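Local atomic coordinates of putative PadR-family transcriptional regulatory protein (Bacteroides fragilis, PDB entry 5H20), a protein that probably binds DNA as a dimer through a winged helix-turn-helix domain and regulates transcription, as other PadR-family proteins do. Residues E85-L88 with G89-E92. Residues are numbered along the deposited sequence; the frame is centred on the assembly and turned at random.
Sequences ESFL and GELE. With IPA (isopropyl alcohol), chain F.
Phe87 and Leu91 meet one turn apart on helix 82-97, the helix that follows the two-stranded wing of the PadR-type winged helix-turn-helix domain and reaches the dimer interface. The methyl CD2 of Leu91 lies over one face of the Phe87 ring in a CH-pi contact, 3.6 Å from the ring centroid and 18° off its normal. With CG anti to the backbone N (chi1 -175°), the phenylalanine side chain swings beside its own carbonyl and runs toward the following turn. Glu90 meets the ring differently: its extended chain brings OE1 to the edge, in the ring plane and 3.7 Å from CD1 of Phe87, with carboxylate and ring almost perpendicular. In the two-chain assembly this face meets the second subunit, where Arg11 of that subunit forms a salt bridge with Glu90 OE2 and packs on Phe87, and Met10 of that subunit packs on Leu91. O2 of an isopropanol, probably from the crystallisation liquor, also donates a hydrogen bond to Glu90 OE2 (3.1 Å). Leu88 instead packs on Met20 of helix 5-23, and OE2 of Glu92 lies 3.9 Å from CG of Leu88; backbone i to i+4 hydrogen bonds join the two turns.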
loop_
_atom_site.group_PDB
_atom_site.type_symbol
_atom_site.label_atom_id
_atom_site.label_comp_id
_atom_site.label_asym_id
_atom_site.label_seq_id
_atom_site.Cartn_x
_atom_site.Cartn_y
_atom_site.Cartn_z
ATOM N N GLU A 85 -5.673 5.428 -14.005
ATOM C CA GLU A 85 -5.955 4.091 -14.557
ATOM C C GLU A 85 -4.686 3.255 -14.778
ATOM O O GLU A 85 -4.679 2.062 -14.456
ATOM C CB GLU A 85 -6.738 4.168 -15.891
ATOM C CG GLU A 85 -8.156 4.737 -15.815
ATOM C CD GLU A 85 -9.228 3.737 -15.374
ATOM O OE1 GLU A 85 -8.934 2.533 -15.191
ATOM O OE2 GLU A 85 -10.398 4.161 -15.225
ATOM N N SER A 86 -3.642 3.871 -15.342
ATOM C CA SER A 86 -2.344 3.206 -15.549
ATOM C C SER A 86 -1.674 2.822 -14.217
ATOM O O SER A 86 -1.260 1.669 -14.054
ATOM C CB SER A 86 -1.392 4.064 -16.385
ATOM O OG SER A 86 -1.961 4.380 -17.643
ATOM N N PHE A 87 -1.586 3.778 -13.284
ATOM C CA PHE A 87 -1.017 3.526 -11.953
ATOM C C PHE A 87 -1.817 2.471 -11.191
ATOM O O PHE A 87 -1.221 1.599 -10.577
ATOM C CB PHE A 87 -0.843 4.812 -11.120
ATOM C CG PHE A 87 -0.146 4.596 -9.785
ATOM C CD1 PHE A 87 1.110 3.966 -9.712
ATOM C CD2 PHE A 87 -0.724 5.057 -8.602
ATOM C CE1 PHE A 87 1.747 3.771 -8.484
ATOM C CE2 PHE A 87 -0.083 4.873 -7.373
ATOM C CZ PHE A 87 1.153 4.227 -7.314
ATOM N N LEU A 88 -3.151 2.535 -11.268
ATOM C CA LEU A 88 -4.028 1.479 -10.728
ATOM C C LEU A 88 -3.692 0.084 -11.294
ATOM O O LEU A 88 -3.575 -0.888 -10.532
ATOM C CB LEU A 88 -5.507 1.803 -10.973
ATOM C CG LEU A 88 -6.543 0.761 -10.526
ATOM C CD1 LEU A 88 -6.676 0.685 -9.005
ATOM C CD2 LEU A 88 -7.874 1.073 -11.173
ATOM N N GLY A 89 -3.528 0.004 -12.619
ATOM C CA GLY A 89 -3.140 -1.242 -13.308
ATOM C C GLY A 89 -1.820 -1.827 -12.816
ATOM O O GLY A 89 -1.690 -3.050 -12.648
ATOM N N GLU A 90 -0.847 -0.943 -12.590
ATOM C CA GLU A 90 0.445 -1.291 -11.996
ATOM C C GLU A 90 0.287 -1.934 -10.612
ATOM O O GLU A 90 0.879 -2.986 -10.345
ATOM C CB GLU A 90 1.338 -0.045 -11.919
ATOM C CG GLU A 90 2.624 -0.223 -11.112
ATOM C CD GLU A 90 3.400 1.069 -10.946
ATOM O OE1 GLU A 90 3.362 1.933 -11.860
ATOM O OE2 GLU A 90 4.068 1.210 -9.900
ATOM N N LEU A 91 -0.530 -1.309 -9.765
ATOM C CA LEU A 91 -0.745 -1.725 -8.370
ATOM C C LEU A 91 -1.452 -3.073 -8.214
ATOM O O LEU A 91 -1.073 -3.876 -7.341
ATOM C CB LEU A 91 -1.534 -0.647 -7.624
ATOM C CG LEU A 91 -0.918 0.461 -6.749
ATOM C CD1 LEU A 91 0.607 0.552 -6.712
ATOM C CD2 LEU A 91 -1.549 1.764 -7.205
ATOM N N GLU A 92 -2.474 -3.298 -9.049
ATOM C CA GLU A 92 -3.262 -4.539 -9.058
ATOM C C GLU A 92 -2.410 -5.735 -9.476
ATOM O O GLU A 92 -2.555 -6.830 -8.917
ATOM C CB GLU A 92 -4.481 -4.421 -9.997
ATOM C CG GLU A 92 -5.585 -3.477 -9.521
ATOM C CD GLU A 92 -6.733 -3.319 -10.516
ATOM O OE1 GLU A 92 -6.557 -3.585 -11.724
ATOM O OE2 GLU A 92 -7.832 -2.910 -10.087
HETATM C C1 IPA F . 6.474 -0.484 -8.218
HETATM C C2 IPA F . 5.503 -1.316 -7.394
HETATM C C3 IPA F . 5.882 -1.204 -5.926
HETATM O O2 IPA F . 4.155 -0.871 -7.596
#